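Local coordinates for protein pilin (Streptococcus pyogenes serotype M1, PDB 3GLD) that builds the shaft of the pilus as covalently joined, head-to-tail stacked subunits, needed for adhesion to host cells, bacterial aggregation and biofilm formation, at residues P35-F41 with T66-N72; V21-L27 with S78-T82; N29-L33 with T233-V237; D158-L162 with S279-D283; T255-V259 with I269-T274. The protein carries 2 engineered substitutions. All blocks are in the same frame, centred on the assembly; numbering follows the deposited sequence.

Overall arrangement
From the N terminus, strand 18-27 opens the first domain. Interaction 2 pairs it with the start of strand 80-86. The loop closed this way holds interaction 1, which joins strands 37-45 and 65-70 in a second sheet. Tyr70 of interaction 1 bonds to Asn79 of interaction 2 and packs on Lys81, so the two contacts touch. The turn at 29-33 leads to interaction 3, which spans 200 residues and crosses interaction 2 along the chain. Interaction 4 ties the long strand 151-169, which pairs with strands of both domains, to loop 279-283. It crosses interaction 3 and touches it at Leu235-Thr160 and Pro236-Ser279. Interaction 5 is a hairpin within the span that interaction 4 closes.

Interaction 1. Residues P35-F41 with T66-N72; sequences PNTDFTF and TKVTYTN
Strands 37-41 and 66-70 run antiparallel, their axes 4.7 Å apart at closest approach and their directions 158° apart. Three hydrogen-bonded pairs, Thr37-Tyr70, Phe39-Val68 and Phe41-Thr66, alternate with the non-hydrogen-bonded pairs Asp38-Thr69 and Thr40-Lys67. Each hydrogen-bonded pair has both of its backbone bonds. The alternation sorts the side chains onto two faces.

The face of Asp38, Thr40, Lys67 and Thr69 is polar. Asp38 uses both carboxylate oxygens. OD1 takes the hydroxyl proton of Thr69 OG1 at 2.6 Å, and OD2 forms a salt bridge to Lys67 NZ at 2.8 Å. Both donors stand above the carboxylate plane. Lys67 CG sits between its backbone N and carbonyl carbon (chi1 57°), and a bend further along the chain brings NZ to the acid.

The other face belongs to the core of an all-beta, isopeptide-containing domain. Phe41 lies close to Ala104, an engineered replacement at the site that autocatalyses the isopeptide bond. Val68 CG2 touches both phenylalanines, 3.8 Å from Phe39 CB and 3.8 Å from Phe41 CE2. Tyr70 CD2 comes to the edge of the Phe39 ring, 3.6 Å from CE2, with the ring planes 76° apart. The Tyr70 hydroxyl hydrogen-bonds to the carbonyl of Asn79. Phe39 also makes a cation-pi contact with Lys23.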
# COMPACT_ATOMS: atom_id res chain seq x y z
N PRO A 35 4.42 3.02 0.52
CA PRO A 35 4.29 4.27 1.29
C PRO A 35 5.00 4.24 2.66
O PRO A 35 5.09 3.17 3.27
CB PRO A 35 2.77 4.42 1.46
CG PRO A 35 2.25 3.01 1.37
CD PRO A 35 3.15 2.30 0.41
N ASN A 36 5.50 5.39 3.10
CA ASN A 36 5.99 5.56 4.47
C ASN A 36 4.78 5.68 5.38
O ASN A 36 4.13 6.71 5.42
CB ASN A 36 6.80 6.85 4.64
CG ASN A 36 7.93 7.00 3.65
OD1 ASN A 36 8.12 8.09 3.10
ND2 ASN A 36 8.69 5.94 3.42
N THR A 37 4.48 4.61 6.13
CA THR A 37 3.33 4.62 7.03
C THR A 37 3.49 3.52 8.10
O THR A 37 4.23 2.56 7.91
CB THR A 37 2.01 4.34 6.26
OG1 THR A 37 0.89 4.44 7.15
CG2 THR A 37 2.02 2.95 5.63
N ASP A 38 2.78 3.68 9.21
CA ASP A 38 2.56 2.59 10.18
C ASP A 38 1.27 1.86 9.89
O ASP A 38 0.38 2.41 9.23
CB ASP A 38 2.46 3.17 11.59
CG ASP A 38 3.77 3.76 12.07
OD1 ASP A 38 4.82 3.47 11.46
OD2 ASP A 38 3.74 4.53 13.07
N PHE A 39 1.17 0.62 10.37
CA PHE A 39 -0.12 -0.04 10.58
C PHE A 39 -0.17 -0.50 12.04
O PHE A 39 0.82 -1.03 12.56
CB PHE A 39 -0.30 -1.22 9.63
CG PHE A 39 -0.39 -0.83 8.19
CD1 PHE A 39 -1.54 -0.23 7.69
CD2 PHE A 39 0.70 -1.01 7.34
CE1 PHE A 39 -1.61 0.17 6.36
CE2 PHE A 39 0.64 -0.62 6.00
CZ PHE A 39 -0.51 -0.04 5.51
N THR A 40 -1.32 -0.29 12.68
CA THR A 40 -1.48 -0.48 14.10
C THR A 40 -2.48 -1.61 14.37
O THR A 40 -3.46 -1.79 13.63
CB THR A 40 -1.92 0.83 14.81
OG1 THR A 40 -0.87 1.79 14.72
CG2 THR A 40 -2.19 0.60 16.31
N PHE A 41 -2.21 -2.36 15.44
CA PHE A 41 -3.05 -3.49 15.82
C PHE A 41 -3.37 -3.36 17.27
O PHE A 41 -2.53 -2.93 18.06
CB PHE A 41 -2.34 -4.83 15.51
CG PHE A 41 -1.72 -4.86 14.13
CD1 PHE A 41 -2.49 -5.15 13.01
CD2 PHE A 41 -0.37 -4.56 13.96
CE1 PHE A 41 -1.92 -5.14 11.75
CE2 PHE A 41 0.21 -4.56 12.70
CZ PHE A 41 -0.57 -4.86 11.59
N THR A 66 0.08 -2.39 19.15
CA THR A 66 1.40 -2.61 18.62
C THR A 66 1.38 -2.22 17.14
O THR A 66 0.30 -2.14 16.51
CB THR A 66 1.86 -4.08 18.81
OG1 THR A 66 3.28 -4.17 18.62
CG2 THR A 66 1.13 -5.04 17.86
N LYS A 67 2.55 -1.95 16.58
CA LYS A 67 2.59 -1.51 15.19
C LYS A 67 3.71 -2.10 14.37
O LYS A 67 4.68 -2.64 14.93
CB LYS A 67 2.59 0.01 15.09
CG LYS A 67 3.69 0.70 15.81
CD LYS A 67 3.61 2.17 15.54
CE LYS A 67 5.01 2.73 15.36
NZ LYS A 67 4.97 4.20 15.51
N VAL A 68 3.51 -2.06 13.06
CA VAL A 68 4.56 -2.32 12.08
C VAL A 68 4.76 -1.01 11.31
O VAL A 68 3.90 -0.11 11.36
CB VAL A 68 4.19 -3.46 11.12
CG1 VAL A 68 4.10 -4.80 11.87
CG2 VAL A 68 2.88 -3.15 10.37
N THR A 69 5.88 -0.90 10.61
CA THR A 69 6.24 0.31 9.88
C THR A 69 6.76 -0.08 8.51
O THR A 69 7.56 -1.01 8.37
CB THR A 69 7.32 1.13 10.62
OG1 THR A 69 6.74 1.74 11.77
CG2 THR A 69 7.89 2.25 9.74
N TYR A 70 6.25 0.63 7.49
CA TYR A 70 6.72 0.49 6.12
C TYR A 70 7.44 1.77 5.71
O TYR A 70 7.13 2.85 6.22
CB TYR A 70 5.53 0.19 5.19
CG TYR A 70 5.03 -1.24 5.29
CD1 TYR A 70 5.53 -2.22 4.44
CD2 TYR A 70 4.09 -1.60 6.25
CE1 TYR A 70 5.09 -3.52 4.52
CE2 TYR A 70 3.64 -2.93 6.34
CZ TYR A 70 4.16 -3.87 5.47
OH TYR A 70 3.74 -5.18 5.53
N THR A 71 8.41 1.66 4.81
CA THR A 71 9.06 2.84 4.19
C THR A 71 9.26 2.63 2.71
O THR A 71 9.13 1.51 2.21
CB THR A 71 10.48 3.17 4.76
OG1 THR A 71 11.27 1.97 4.79
CG2 THR A 71 10.43 3.83 6.12
N ASN A 72 9.60 3.70 2.00
CA ASN A 72 9.87 3.61 0.55
C ASN A 72 10.91 2.52 0.24
O ASN A 72 10.79 1.81 -0.76
CB ASN A 72 10.31 4.97 -0.03
CG ASN A 72 9.23 6.06 0.09
OD1 ASN A 72 9.56 7.24 0.14
ND2 ASN A 72 7.95 5.66 0.16

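Interaction 2. Residues V21-L27 with S78-T82; sequences VTKNLDL and SNTKT
Strands 21-27 and 80-82 run antiparallel at 156°, with axes 4.6 Å apart, and Lys23-Lys81 is the hydrogen-bonded pair between Thr22-Thr82 and Asn24-Thr80. Lys23 N gives a nearly straight bond to Lys81 O (2.7 Å), and Lys81 N returns one to Lys23 O. Beyond this pair, Leu25 N bonds to Asn79 O at 3.3 Å.

The threonines and Asn24 share one face. The methyl CG2 of Thr22 meets CG2 of Thr80 at 3.8 Å. Thr22 and Thr82 lie side by side and point the same way, with OG1 of Thr22 3.8 Å from CG2 of Thr82. The close approach of Asn24 to Thr80 is doubtful in the model. A water donates to Ser78 O (2.7 Å) and, as modelled, also accepts from Asn24 ND2.

Lys23 and Lys81 start on the other face, but both ends lead away from the contact. The Lys23 chain has CG anti to its N (chi1 177°) and then bends twice. Lys81 NZ forms a salt bridge to Asp74. Leu27 CD1 packs near the Asn79 side chain.

In the natural protein Lys23 is cross-linked to Asn155. Here, with the engineered Ala104, its NZ is seen hydrogen-bonded to Asn24 O at 3.0 Å, from above the carbonyl plane. The backbone pairing fixes the base of this side chain within the sheet, while its buried end reaches inward toward Asn155.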
# COMPACT_ATOMS: atom_id res chain seq x y z
N VAL A 21 2.27 -10.86 15.74
CA VAL A 21 1.34 -10.45 14.69
C VAL A 21 2.13 -10.32 13.38
O VAL A 21 3.18 -9.68 13.36
CB VAL A 21 0.67 -9.11 15.01
CG1 VAL A 21 -0.21 -8.65 13.83
CG2 VAL A 21 -0.17 -9.22 16.26
N THR A 22 1.63 -10.93 12.31
CA THR A 22 2.30 -10.83 11.01
C THR A 22 1.47 -9.94 10.10
O THR A 22 0.26 -10.11 9.98
CB THR A 22 2.51 -12.21 10.34
OG1 THR A 22 3.36 -13.02 11.15
CG2 THR A 22 3.16 -12.05 8.98
N LYS A 23 2.14 -8.97 9.49
CA LYS A 23 1.47 -8.06 8.56
C LYS A 23 2.06 -8.23 7.17
O LYS A 23 3.28 -8.23 7.00
CB LYS A 23 1.59 -6.61 9.06
CG LYS A 23 0.99 -5.53 8.13
CD LYS A 23 -0.47 -5.82 7.78
CE LYS A 23 -1.12 -4.65 7.10
NZ LYS A 23 -0.44 -4.26 5.82
N ASN A 24 1.19 -8.43 6.19
CA ASN A 24 1.58 -8.50 4.80
C ASN A 24 0.89 -7.37 4.03
O ASN A 24 -0.20 -6.93 4.39
CB ASN A 24 1.21 -9.85 4.20
CG ASN A 24 2.14 -10.99 4.64
OD1 ASN A 24 1.70 -12.00 5.18
ND2 ASN A 24 3.43 -10.83 4.37
N LEU A 25 1.55 -6.87 2.99
CA LEU A 25 0.92 -5.88 2.12
C LEU A 25 0.85 -6.44 0.71
O LEU A 25 1.87 -6.60 0.04
CB LEU A 25 1.69 -4.56 2.18
CG LEU A 25 1.14 -3.31 1.47
CD1 LEU A 25 -0.11 -2.79 2.15
CD2 LEU A 25 2.23 -2.24 1.47
N ASP A 26 -0.35 -6.77 0.29
CA ASP A 26 -0.59 -7.27 -1.06
C ASP A 26 -0.58 -6.08 -2.02
O ASP A 26 -1.18 -5.05 -1.72
CB ASP A 26 -1.96 -7.96 -1.11
CG ASP A 26 -1.88 -9.34 -1.72
OD1 ASP A 26 -1.09 -10.18 -1.23
OD2 ASP A 26 -2.61 -9.59 -2.71
N LEU A 27 0.10 -6.22 -3.16
CA LEU A 27 0.19 -5.15 -4.16
C LEU A 27 -0.63 -5.46 -5.41
O LEU A 27 -0.41 -6.48 -6.07
CB LEU A 27 1.66 -4.89 -4.53
CG LEU A 27 2.72 -4.89 -3.41
CD1 LEU A 27 4.12 -4.85 -4.01
CD2 LEU A 27 2.51 -3.72 -2.45
N SER A 78 10.01 -8.52 0.70
CA SER A 78 8.88 -9.41 0.99
C SER A 78 7.63 -8.63 1.36
O SER A 78 6.50 -9.11 1.16
CB SER A 78 9.23 -10.34 2.16
OG SER A 78 9.53 -9.57 3.33
N ASN A 79 7.83 -7.43 1.90
CA ASN A 79 6.73 -6.63 2.47
C ASN A 79 5.94 -7.37 3.58
O ASN A 79 4.74 -7.16 3.77
CB ASN A 79 5.84 -6.07 1.36
CG ASN A 79 6.62 -5.18 0.39
OD1 ASN A 79 7.52 -4.45 0.82
ND2 ASN A 79 6.30 -5.25 -0.90
N THR A 80 6.65 -8.24 4.30
CA THR A 80 6.13 -8.96 5.45
C THR A 80 6.79 -8.36 6.68
O THR A 80 8.02 -8.31 6.75
CB THR A 80 6.46 -10.47 5.36
OG1 THR A 80 5.75 -11.04 4.25
CG2 THR A 80 6.02 -11.19 6.65
N LYS A 81 5.98 -7.86 7.61
CA LYS A 81 6.45 -7.27 8.87
C LYS A 81 5.83 -8.00 10.07
O LYS A 81 4.72 -8.56 9.97
CB LYS A 81 6.06 -5.79 8.96
CG LYS A 81 6.48 -4.93 7.78
CD LYS A 81 7.94 -4.54 7.86
CE LYS A 81 8.32 -3.66 6.67
NZ LYS A 81 9.72 -3.26 6.77
N THR A 82 6.51 -7.98 11.21
CA THR A 82 5.95 -8.60 12.41
C THR A 82 6.01 -7.63 13.58
O THR A 82 6.84 -6.73 13.61
CB THR A 82 6.63 -9.93 12.79
OG1 THR A 82 8.01 -9.69 13.01
CG2 THR A 82 6.49 -10.95 11.67
O HOH W 1 3.87 -9.21 1.78

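Interaction 3. Residues N29-L33 with T233-V237; sequences NSNAL and TNLPV
The amide of Asn234 meets the turn 29-33 with its NH2 end. Asn31 O lies in the amide plane and takes a nearly straight bond from ND2 at 2.9 Å. On the acceptor side the donor stands 41° above the carbonyl plane of Asn31. Leu33 CD1 lies over one face of the Asn234 amide, 3.4 Å from ND2. The far end of the amide, OD1, is taken by Met198 N. The Asn29 amide plane is turned 42° from that of Asn234, and its ND2 is 3.7 Å from Asn234 CB.

Asn29 CG is anti to the backbone N (chi1 179°). Its OD1 is thereby placed to accept from Asn31 N at 2.8 Å. Leu33 packs its CB on Pro236 CG at 4.1 Å.

Two waters fill out the contact. One accepts from Leu33 N and donates to Asn234 O at 2.7 Å. The other donates to Thr233 OG1 and is only weakly bound by the amides of Asn29 and Asn31.

Asn29 to Ala32 form a type I beta turn, and the side chain of Asn29 adds an Asx turn. This turn of the N-terminal domain packs on the corner of strand 229-236 of the C-terminal domain, as interdomain packing.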
# COMPACT_ATOMS: atom_id res chain seq x y z
N ASN A 29 -0.39 -3.74 -8.16
CA ASN A 29 0.68 -3.66 -9.15
C ASN A 29 2.00 -4.06 -8.48
O ASN A 29 2.46 -3.37 -7.59
CB ASN A 29 0.77 -2.21 -9.64
CG ASN A 29 1.88 -2.00 -10.67
OD1 ASN A 29 2.84 -2.76 -10.76
ND2 ASN A 29 1.74 -0.92 -11.47
N SER A 30 2.63 -5.14 -8.95
CA SER A 30 3.85 -5.66 -8.30
C SER A 30 5.00 -4.65 -8.25
O SER A 30 5.90 -4.75 -7.39
CB SER A 30 4.31 -6.95 -8.99
OG SER A 30 4.46 -6.73 -10.38
N ASN A 31 4.97 -3.67 -9.13
CA ASN A 31 5.99 -2.63 -9.17
C ASN A 31 5.64 -1.42 -8.30
O ASN A 31 6.29 -0.39 -8.38
CB ASN A 31 6.22 -2.17 -10.61
CG ASN A 31 6.84 -3.24 -11.48
OD1 ASN A 31 7.85 -3.85 -11.12
ND2 ASN A 31 6.24 -3.48 -12.65
N ALA A 32 4.60 -1.54 -7.47
CA ALA A 32 4.15 -0.39 -6.67
C ALA A 32 5.24 0.15 -5.77
O ALA A 32 6.04 -0.63 -5.23
CB ALA A 32 2.93 -0.77 -5.83
N LEU A 33 5.28 1.47 -5.63
CA LEU A 33 6.01 2.13 -4.55
C LEU A 33 5.33 1.86 -3.19
O LEU A 33 4.10 1.75 -3.13
CB LEU A 33 6.10 3.64 -4.80
CG LEU A 33 7.08 4.15 -5.89
CD1 LEU A 33 6.59 3.81 -7.29
CD2 LEU A 33 7.26 5.64 -5.74
N THR A 233 3.22 3.93 -15.25
CA THR A 233 2.54 2.65 -15.01
C THR A 233 2.37 2.28 -13.53
O THR A 233 1.58 1.38 -13.22
CB THR A 233 3.27 1.48 -15.71
OG1 THR A 233 4.59 1.33 -15.16
CG2 THR A 233 3.38 1.74 -17.18
N ASN A 234 3.09 2.95 -12.64
CA ASN A 234 2.96 2.69 -11.18
C ASN A 234 2.83 3.97 -10.37
O ASN A 234 3.49 4.15 -9.36
CB ASN A 234 4.12 1.81 -10.68
CG ASN A 234 5.49 2.45 -10.83
OD1 ASN A 234 5.66 3.43 -11.55
ND2 ASN A 234 6.49 1.90 -10.12
N LEU A 235 2.01 4.91 -10.85
CA LEU A 235 1.76 6.15 -10.12
C LEU A 235 1.04 5.84 -8.80
O LEU A 235 -0.03 5.25 -8.81
CB LEU A 235 0.89 7.09 -10.96
CG LEU A 235 0.56 8.47 -10.39
CD1 LEU A 235 1.81 9.30 -10.22
CD2 LEU A 235 -0.44 9.18 -11.30
N PRO A 236 1.62 6.24 -7.65
CA PRO A 236 0.85 5.97 -6.45
C PRO A 236 -0.42 6.83 -6.31
O PRO A 236 -0.49 7.94 -6.85
CB PRO A 236 1.83 6.26 -5.30
CG PRO A 236 3.20 6.34 -5.94
CD PRO A 236 2.96 6.77 -7.36
N VAL A 237 -1.39 6.30 -5.56
CA VAL A 237 -2.58 7.07 -5.19
C VAL A 237 -2.21 8.19 -4.21
O VAL A 237 -1.34 8.02 -3.35
CB VAL A 237 -3.66 6.15 -4.53
CG1 VAL A 237 -4.91 6.96 -4.16
CG2 VAL A 237 -4.06 5.03 -5.47
O HOH W 2 4.67 -0.48 -13.17
O HOH W 3 3.01 2.64 -7.19

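Interaction 4. Residues D158-L162 with S279-D283; sequences DSTTL and STDKD
Thr161 and Asp283 approach each other at a slant. The hydroxyl OG1 of Thr161 stands well above the carboxylate plane of Asp283 and donates to OD1 at 2.6 Å. Thr161 holds OG1 between its backbone N and carbonyl carbon (chi1 61°), which turns the hydroxyl to the acid. The same OD1 has a weak bond from Thr161 N at 3.2 Å. OD1 thus has one firm and one weak donor from Thr161.

Thr160 points into the loop with both branches. Its methyl CG2 lies 3.2 Å from Thr280 O and 4.0 Å from Ser279 CB. Its OG1 is 3.0 Å from Lys282 O, at best a weak bond. A water near OG1 also lies 2.8 Å from Asp281 O and close to Asp283 OD1.

The contact belongs to the C-terminal all-beta domain. It joins the strand at 158-162, part of the long strand 151-169, to the loop that leads into strand 284-291. That strand pairs in parallel with 151-169. The loop is shaped by an ST turn, in which Thr280 OG1 accepts from Lys282 N.

Asp158 and Asp281 cross obliquely, their carboxylates not in contact. The carboxylate planes are 78° apart, and OD2 of Asp158 is 4.7 Å from OD2 of Asp281. Lys282 NZ makes a weak salt bridge to Asp281 OD1, which may partly offset the like charges. At the buried end, Ser279 OG bonds to Pro236 O.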
# COMPACT_ATOMS: atom_id res chain seq x y z
N ASP A 158 -3.32 -0.41 -3.51
CA ASP A 158 -3.67 -0.13 -4.92
C ASP A 158 -2.80 1.04 -5.42
O ASP A 158 -2.23 1.79 -4.63
CB ASP A 158 -5.18 0.16 -5.05
CG ASP A 158 -5.69 0.05 -6.51
OD1 ASP A 158 -4.90 -0.26 -7.44
OD2 ASP A 158 -6.89 0.27 -6.72
N SER A 159 -2.67 1.16 -6.73
CA SER A 159 -1.97 2.30 -7.32
C SER A 159 -2.64 2.55 -8.66
O SER A 159 -3.59 1.87 -8.99
CB SER A 159 -0.48 2.05 -7.43
OG SER A 159 -0.22 0.85 -8.12
N THR A 160 -2.19 3.54 -9.41
CA THR A 160 -2.93 3.91 -10.61
C THR A 160 -2.00 4.17 -11.81
O THR A 160 -0.80 3.88 -11.75
CB THR A 160 -3.87 5.11 -10.31
OG1 THR A 160 -4.76 5.32 -11.41
CG2 THR A 160 -3.07 6.39 -9.99
N THR A 161 -2.57 4.64 -12.92
CA THR A 161 -1.76 5.01 -14.08
C THR A 161 -2.14 6.39 -14.53
O THR A 161 -3.29 6.81 -14.33
CB THR A 161 -1.96 4.06 -15.27
OG1 THR A 161 -3.33 4.11 -15.68
CG2 THR A 161 -1.56 2.62 -14.91
N LEU A 162 -1.16 7.09 -15.12
CA LEU A 162 -1.40 8.31 -15.87
C LEU A 162 -0.93 8.16 -17.33
O LEU A 162 0.25 7.86 -17.60
CB LEU A 162 -0.72 9.51 -15.19
CG LEU A 162 -0.65 10.79 -16.03
CD1 LEU A 162 -2.03 11.30 -16.30
CD2 LEU A 162 0.18 11.85 -15.33
N SER A 279 -3.73 12.27 -7.79
CA SER A 279 -4.04 10.94 -8.32
C SER A 279 -4.99 10.19 -7.39
O SER A 279 -4.88 10.29 -6.16
CB SER A 279 -2.77 10.14 -8.56
OG SER A 279 -2.13 9.83 -7.35
N THR A 280 -5.95 9.49 -7.99
CA THR A 280 -6.90 8.65 -7.25
C THR A 280 -6.68 7.20 -7.67
O THR A 280 -5.71 6.88 -8.34
CB THR A 280 -8.37 9.06 -7.52
OG1 THR A 280 -8.70 8.72 -8.87
CG2 THR A 280 -8.57 10.55 -7.31
N ASP A 281 -7.58 6.32 -7.26
CA ASP A 281 -7.48 4.93 -7.66
C ASP A 281 -7.93 4.68 -9.10
O ASP A 281 -7.79 3.57 -9.62
CB ASP A 281 -8.23 4.02 -6.67
CG ASP A 281 -9.73 4.27 -6.66
OD1 ASP A 281 -10.19 5.37 -7.03
OD2 ASP A 281 -10.46 3.34 -6.27
N LYS A 282 -8.47 5.70 -9.75
CA LYS A 282 -8.94 5.59 -11.12
C LYS A 282 -7.83 5.97 -12.13
O LYS A 282 -7.16 6.99 -11.97
CB LYS A 282 -10.13 6.54 -11.34
CG LYS A 282 -11.31 6.30 -10.39
CD LYS A 282 -12.04 5.01 -10.74
CE LYS A 282 -13.32 4.83 -9.90
NZ LYS A 282 -13.01 4.67 -8.46
N ASP A 283 -7.69 5.16 -13.18
CA ASP A 283 -6.73 5.42 -14.26
C ASP A 283 -7.07 6.77 -14.91
O ASP A 283 -8.24 7.07 -15.17
CB ASP A 283 -6.81 4.31 -15.30
CG ASP A 283 -6.13 3.02 -14.87
OD1 ASP A 283 -5.10 3.06 -14.16
OD2 ASP A 283 -6.59 1.94 -15.33
O HOH W 4 -6.12 2.38 -11.54

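Interaction 5. Residues T255-V259 with I269-T274; sequences TNVEV and IAGNST
Val257 lies across the bend of 269-274 and touches it with both methyls. CG2 sits 3.3 Å from Gly271 O, while CG1 meets CG2 of Thr274 at 4.1 Å. CG1 is anti to the backbone N (chi1 -172°), and this spreads the two methyls toward different parts of the bend. The CB of Val257 packs on CB of Ile269 at 4.0 Å. Val259 CG2 reaches the same Thr274 methyl.

The backbones form an antiparallel beta hairpin of strands 254-261 and 267-270. Val257 and Ile269 are a hydrogen-bonded pair in it, with Val257 N to Ile269 O at 2.7 Å. Gly271 N adds a bond to Thr255 O where the strand ends. Gly271 has backbone angles (phi 119°, psi -170°) that call for glycine. There the chain leaves the hairpin and turns back past the Val257 side chain.

Asn256, on the other face, has its ND2 3.3 Å from Ala270 CA, in the non-hydrogen-bonded pair. Thr255 CG2 rests 3.5 Å from Gly271 O. The hydroxyl of Thr255 bonds to Asn290 OD1, and weakly to Glu245. Asn290 forms the isopeptide cross-link with Lys166, and Glu245 is the residue that autocatalyses it.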
# COMPACT_ATOMS: atom_id res chain seq x y z
N THR A 255 -3.82 24.87 -28.57
CA THR A 255 -3.71 23.70 -27.71
C THR A 255 -4.85 23.65 -26.69
O THR A 255 -5.14 24.64 -26.02
CB THR A 255 -2.35 23.64 -27.02
OG1 THR A 255 -1.33 23.61 -28.03
CG2 THR A 255 -2.22 22.37 -26.15
N ASN A 256 -5.49 22.48 -26.62
CA ASN A 256 -6.52 22.22 -25.64
C ASN A 256 -6.25 20.90 -24.91
O ASN A 256 -5.72 19.95 -25.51
CB ASN A 256 -7.91 22.22 -26.28
CG ASN A 256 -8.35 23.63 -26.75
OD1 ASN A 256 -7.96 24.08 -27.85
ND2 ASN A 256 -9.16 24.30 -25.94
N VAL A 257 -6.59 20.87 -23.63
CA VAL A 257 -6.28 19.74 -22.75
C VAL A 257 -7.55 19.04 -22.33
O VAL A 257 -8.46 19.67 -21.80
CB VAL A 257 -5.55 20.19 -21.46
CG1 VAL A 257 -5.06 18.98 -20.68
CG2 VAL A 257 -4.36 21.07 -21.78
N GLU A 258 -7.63 17.74 -22.54
CA GLU A 258 -8.73 16.98 -21.96
C GLU A 258 -8.23 16.15 -20.77
O GLU A 258 -7.28 15.39 -20.91
CB GLU A 258 -9.39 16.07 -22.99
CG GLU A 258 -10.62 15.37 -22.42
CD GLU A 258 -11.06 14.22 -23.30
OE1 GLU A 258 -12.04 14.40 -24.05
OE2 GLU A 258 -10.41 13.15 -23.27
N VAL A 259 -8.90 16.30 -19.63
CA VAL A 259 -8.54 15.59 -18.40
C VAL A 259 -9.64 14.60 -18.05
O VAL A 259 -10.72 14.99 -17.62
CB VAL A 259 -8.32 16.57 -17.21
CG1 VAL A 259 -7.91 15.80 -15.94
CG2 VAL A 259 -7.25 17.62 -17.55
N ILE A 269 -9.86 21.97 -20.92
CA ILE A 269 -9.06 23.14 -20.58
C ILE A 269 -8.42 23.75 -21.82
O ILE A 269 -7.57 23.12 -22.47
CB ILE A 269 -7.96 22.80 -19.52
CG1 ILE A 269 -8.60 22.51 -18.15
CG2 ILE A 269 -6.92 23.92 -19.41
CD1 ILE A 269 -7.61 22.09 -17.07
N ALA A 270 -8.84 24.96 -22.15
CA ALA A 270 -8.16 25.75 -23.15
C ALA A 270 -6.77 26.06 -22.59
O ALA A 270 -6.63 26.43 -21.42
CB ALA A 270 -8.94 27.02 -23.43
N GLY A 271 -5.73 25.85 -23.39
CA GLY A 271 -4.37 26.17 -22.95
C GLY A 271 -3.46 24.96 -22.94
O GLY A 271 -3.82 23.89 -23.45
N ASN A 272 -2.28 25.12 -22.36
CA ASN A 272 -1.25 24.10 -22.50
C ASN A 272 -0.85 23.36 -21.22
O ASN A 272 0.15 22.65 -21.21
CB ASN A 272 -0.01 24.67 -23.20
CG ASN A 272 0.54 25.92 -22.53
OD1 ASN A 272 1.03 26.83 -23.22
ND2 ASN A 272 0.47 25.98 -21.20
N SER A 273 -1.64 23.52 -20.16
CA SER A 273 -1.35 22.91 -18.87
C SER A 273 -2.56 22.32 -18.16
O SER A 273 -3.66 22.86 -18.21
CB SER A 273 -0.68 23.94 -17.94
OG SER A 273 -0.33 23.35 -16.70
N THR A 274 -2.35 21.20 -17.48
CA THR A 274 -3.31 20.74 -16.48
C THR A 274 -3.22 21.70 -15.30
O THR A 274 -2.24 22.41 -15.13
CB THR A 274 -3.04 19.28 -16.01
OG1 THR A 274 -1.75 19.18 -15.36
CG2 THR A 274 -3.10 18.32 -17.19